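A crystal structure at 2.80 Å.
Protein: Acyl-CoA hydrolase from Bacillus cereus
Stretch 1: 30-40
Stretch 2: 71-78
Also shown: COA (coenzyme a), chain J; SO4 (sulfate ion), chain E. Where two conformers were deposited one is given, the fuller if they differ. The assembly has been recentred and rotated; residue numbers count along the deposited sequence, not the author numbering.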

# COMPACT_ATOMS: atom_id res chain seq x y z
N ASP A 30 6.29 -7.84 3.77
CA ASP A 30 5.76 -9.19 3.71
C ASP A 30 6.60 -10.26 4.42
O ASP A 30 6.24 -11.43 4.40
N LEU A 31 7.70 -9.87 5.05
CA LEU A 31 8.51 -10.85 5.76
C LEU A 31 8.12 -10.91 7.22
O LEU A 31 7.90 -9.88 7.86
N ASN A 32 7.99 -12.11 7.76
CA ASN A 32 7.64 -12.24 9.16
C ASN A 32 8.93 -12.14 9.95
O ASN A 32 9.98 -11.76 9.42
N ASP A 33 8.83 -12.52 11.22
CA ASP A 33 9.92 -12.49 12.18
C ASP A 33 11.11 -13.41 11.87
O ASP A 33 12.23 -13.16 12.33
N HIS A 34 10.88 -14.48 11.11
CA HIS A 34 11.92 -15.44 10.77
C HIS A 34 12.49 -15.20 9.39
O HIS A 34 13.15 -16.07 8.83
N ASN A 35 12.25 -14.01 8.85
CA ASN A 35 12.73 -13.68 7.52
C ASN A 35 12.22 -14.67 6.48
O ASN A 35 12.99 -15.33 5.79
N THR A 36 10.91 -14.81 6.42
CA THR A 36 10.27 -15.67 5.45
C THR A 36 8.92 -15.02 5.22
O THR A 36 8.36 -14.39 6.12
N LEU A 37 8.41 -15.15 4.00
CA LEU A 37 7.13 -14.55 3.65
C LEU A 37 5.99 -15.09 4.49
O LEU A 37 6.05 -16.22 4.99
N PHE A 38 4.96 -14.27 4.66
CA PHE A 38 3.77 -14.70 5.36
C PHE A 38 3.11 -15.60 4.32
O PHE A 38 3.18 -15.32 3.12
N GLY A 39 2.47 -16.68 4.76
CA GLY A 39 1.82 -17.55 3.80
C GLY A 39 0.82 -16.76 2.99
O GLY A 39 0.66 -16.99 1.79
N GLY A 40 0.14 -15.83 3.65
CA GLY A 40 -0.85 -15.02 2.97
C GLY A 40 -0.33 -14.32 1.73
O GLY A 40 -0.99 -14.31 0.69
N ASP A 71 0.77 -26.42 0.45
CA ASP A 71 1.86 -26.76 1.35
C ASP A 71 3.04 -25.87 1.05
O ASP A 71 3.47 -25.79 -0.10
N PHE A 72 3.58 -25.20 2.06
CA PHE A 72 4.73 -24.35 1.83
C PHE A 72 5.98 -25.19 2.02
O PHE A 72 6.53 -25.30 3.12
N LEU A 73 6.40 -25.80 0.92
CA LEU A 73 7.56 -26.69 0.86
C LEU A 73 8.87 -26.11 1.37
O LEU A 73 9.60 -26.79 2.07
N HIS A 74 9.17 -24.86 1.03
CA HIS A 74 10.39 -24.23 1.51
C HIS A 74 10.08 -22.79 1.83
O HIS A 74 9.06 -22.26 1.40
N PRO A 75 10.95 -22.14 2.60
CA PRO A 75 10.70 -20.74 2.94
C PRO A 75 11.20 -19.87 1.80
O PRO A 75 12.04 -20.29 1.01
N VAL A 76 10.65 -18.67 1.70
CA VAL A 76 11.05 -17.70 0.70
C VAL A 76 11.55 -16.53 1.53
O VAL A 76 10.77 -15.87 2.21
N ARG A 77 12.85 -16.29 1.49
CA ARG A 77 13.45 -15.22 2.29
C ARG A 77 13.75 -13.94 1.52
O ARG A 77 13.46 -13.85 0.33
N SER A 78 14.31 -12.96 2.21
CA SER A 78 14.64 -11.67 1.61
C SER A 78 15.74 -11.83 0.56
O SER A 78 15.83 -11.05 -0.38

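Main-chain carbonyls can anchor a contact as well as side chains can, and the acyl-CoA hydrolase of Bacillus cereus illustrates this with an arginine that reaches two consecutive carbonyls. Arg 77, extended through chi2 and chi3 (both t) from an m chi1, brings NH1 to 3.1 Å from His 34 O and 3.0 Å from Asn 35 O. Both hydrogen bonds are weak, their angles far from linear. The rest of the guanidinium is better aligned with a sulfate, probably from the crystallisation liquor: Arg 77 NE lies 3.1 Å from sulfate O1 and Arg 77 NH2 3.2 Å from sulfate O3.

Asn 35, which closes a type I turn begun at Asn 32, offers a second acceptor. Its t side chain starts sideways, but its end comes nearer, and Asn 35 OD1 accepts from Ser 78 twice, from OG at 3.1 Å and from the backbone N at 3.2 Å. Beside this pair Leu 31 points toward the other stretch in the m,t rotamer, with CD1 3.5 Å from Ser 78 CB.

The backbones meet directly where Leu 37 N donates to Val 76 O at 3.0 Å. Alongside this bond, Leu 37 CD1 (m,t) packs 3.7 Å from Val 76 CG1 (t).

Coenzyme A touches both stretches. Thr 36 OG1 donates to coenzyme A O5P at 3.1 Å and also lies 3.4 Å from Pro 75 CB. Further along the same arm, coenzyme A N8P gives a weak hydrogen bond to Phe 72 O at 3.1 Å; at the adenine, coenzyme A N6A donates to Asp 71 OD1 at 3.1 Å. The CA-to-CB bond of Phe 72 (chi1 m) points toward the other stretch, and the ring lies near Gly 39, whose CA sits 4.3 Å from the Phe 72 ring centroid in an off-centre CH-pi contact. A beta carbon on Gly 39 would lie only 3.2 Å from Phe 72 CE1, so the bare backbone permits this close approach.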

# COMPACT_ATOMS: atom_id res chain seq x y z
CB ASP A 30 5.55 -9.58 2.25
CG ASP A 30 4.75 -8.55 1.48
OD1 ASP A 30 3.59 -8.28 1.88
OD2 ASP A 30 5.27 -8.00 0.49
CB LEU A 31 10.00 -10.53 5.64
CG LEU A 31 10.57 -10.67 4.23
CD1 LEU A 31 11.99 -10.16 4.18
CD2 LEU A 31 10.50 -12.12 3.81
CB ASN A 32 6.92 -13.56 9.43
CG ASN A 32 7.79 -14.78 9.18
OD1 ASN A 32 7.28 -15.86 8.89
ND2 ASN A 32 9.11 -14.62 9.29
CB ASP A 33 9.34 -12.85 13.54
CG ASP A 33 7.86 -13.26 13.46
OD1 ASP A 33 6.99 -12.37 13.50
OD2 ASP A 33 7.58 -14.47 13.33
CB HIS A 34 11.40 -16.86 10.84
CG HIS A 34 11.23 -17.37 12.23
ND1 HIS A 34 10.00 -17.49 12.83
CD2 HIS A 34 12.14 -17.75 13.15
CE1 HIS A 34 10.16 -17.93 14.07
NE2 HIS A 34 11.45 -18.09 14.29
CB ASN A 35 14.26 -13.62 7.47
CG ASN A 35 14.80 -13.36 6.07
OD1 ASN A 35 14.36 -12.42 5.39
ND2 ASN A 35 15.74 -14.18 5.64
CB THR A 36 10.09 -17.12 5.97
OG1 THR A 36 9.49 -17.92 4.94
CG2 THR A 36 9.21 -17.15 7.19
CB LEU A 37 6.80 -14.84 2.19
CG LEU A 37 7.49 -14.09 1.05
CD1 LEU A 37 7.08 -14.74 -0.26
CD2 LEU A 37 7.10 -12.61 1.07
CB PHE A 38 2.86 -13.53 5.67
CG PHE A 38 3.35 -12.64 6.76
CD1 PHE A 38 3.96 -11.43 6.47
CD2 PHE A 38 3.18 -13.01 8.09
CE1 PHE A 38 4.39 -10.59 7.50
CE2 PHE A 38 3.61 -12.17 9.12
CZ PHE A 38 4.22 -10.96 8.82
CB ASP A 71 2.31 -28.21 1.17
CG ASP A 71 1.38 -29.20 1.80
OD1 ASP A 71 1.16 -29.13 3.02
OD2 ASP A 71 0.85 -30.07 1.06
CB PHE A 72 4.67 -23.12 2.75
CG PHE A 72 3.50 -22.22 2.46
CD1 PHE A 72 2.36 -22.23 3.28
CD2 PHE A 72 3.48 -21.43 1.30
CE1 PHE A 72 1.22 -21.48 2.93
CE2 PHE A 72 2.35 -20.68 0.95
CZ PHE A 72 1.22 -20.70 1.76
CB LEU A 73 7.72 -27.19 -0.58
CG LEU A 73 6.39 -27.79 -1.09
CD1 LEU A 73 6.52 -28.20 -2.55
CD2 LEU A 73 5.98 -28.98 -0.22
CB HIS A 74 11.50 -24.24 0.46
CG HIS A 74 11.92 -25.61 0.03
ND1 HIS A 74 11.37 -26.25 -1.05
CD2 HIS A 74 12.81 -26.48 0.57
CE1 HIS A 74 11.91 -27.45 -1.17
NE2 HIS A 74 12.79 -27.61 -0.20
CB PRO A 75 11.54 -20.55 4.19
CG PRO A 75 12.73 -21.39 3.90
CD PRO A 75 12.10 -22.66 3.36
CB VAL A 76 9.88 -17.25 -0.14
CG1 VAL A 76 10.34 -16.24 -1.18
CG2 VAL A 76 9.24 -18.47 -0.79
CB ARG A 77 14.73 -15.76 2.94
CG ARG A 77 14.46 -17.01 3.75
CD ARG A 77 15.73 -17.73 4.18
NE ARG A 77 15.44 -18.97 4.91
CZ ARG A 77 14.76 -19.03 6.05
NH1 ARG A 77 14.29 -17.93 6.63
NH2 ARG A 77 14.54 -20.21 6.62
CB SER A 78 15.12 -10.71 2.69
OG SER A 78 16.31 -11.19 3.29
N1A COA J . 1.82 -29.05 7.01
C2A COA J . 1.53 -29.09 8.29
N3A COA J . 2.51 -29.37 9.12
C4A COA J . 3.70 -29.64 8.71
C5A COA J . 3.98 -29.58 7.45
C6A COA J . 3.04 -29.29 6.59
N6A COA J . 3.26 -29.22 5.33
N7A COA J . 5.21 -29.84 7.31
C8A COA J . 5.69 -30.02 8.49
N9A COA J . 4.76 -29.91 9.39
C1B COA J . 4.82 -30.14 10.84
C2B COA J . 5.15 -31.50 11.22
O2B COA J . 3.96 -32.15 11.38
C3B COA J . 5.66 -31.33 12.57
O3B COA J . 4.56 -31.19 13.38
P3B COA J . 4.54 -31.67 14.83
O7A COA J . 3.53 -31.10 15.56
O8A COA J . 5.76 -31.47 15.43
O9A COA J . 4.15 -32.99 14.92
C4B COA J . 6.49 -30.13 12.40
O4B COA J . 5.83 -29.44 11.45
C5B COA J . 7.65 -30.49 11.55
O5B COA J . 8.71 -31.08 12.17
P1A COA J . 9.89 -31.13 11.31
O1A COA J . 9.77 -32.23 10.45
O2A COA J . 11.00 -31.11 12.18
O3A COA J . 9.82 -29.88 10.45
P2A COA J . 10.44 -29.81 9.05
O4A COA J . 10.08 -30.83 8.10
O5A COA J . 11.71 -29.18 8.93
O6A COA J . 9.46 -28.85 8.43
CBP COA J . 8.73 -26.56 8.27
CCP COA J . 9.26 -27.68 9.11
CDP COA J . 7.26 -26.58 8.24
CEP COA J . 9.16 -25.43 9.08
CAP COA J . 9.25 -26.36 6.87
OAP COA J . 8.41 -27.02 6.03
C9P COA J . 9.24 -24.96 6.41
O9P COA J . 10.09 -24.02 6.91
N8P COA J . 8.38 -24.67 5.53
C7P COA J . 8.25 -23.35 5.08
C6P COA J . 7.23 -22.52 5.78
C5P COA J . 7.44 -21.10 5.48
O5P COA J . 8.22 -20.48 6.07
N4P COA J . 6.81 -20.59 4.53
C3P COA J . 5.91 -19.53 4.63
C2P COA J . 5.71 -19.07 3.23
S1P COA J . 7.13 -19.34 2.23
S SO4 E . 16.49 -22.92 4.22
O1 SO4 E . 16.58 -21.53 3.66
O2 SO4 E . 17.82 -23.59 4.09
O3 SO4 E . 16.07 -22.81 5.66
O4 SO4 E . 15.49 -23.76 3.48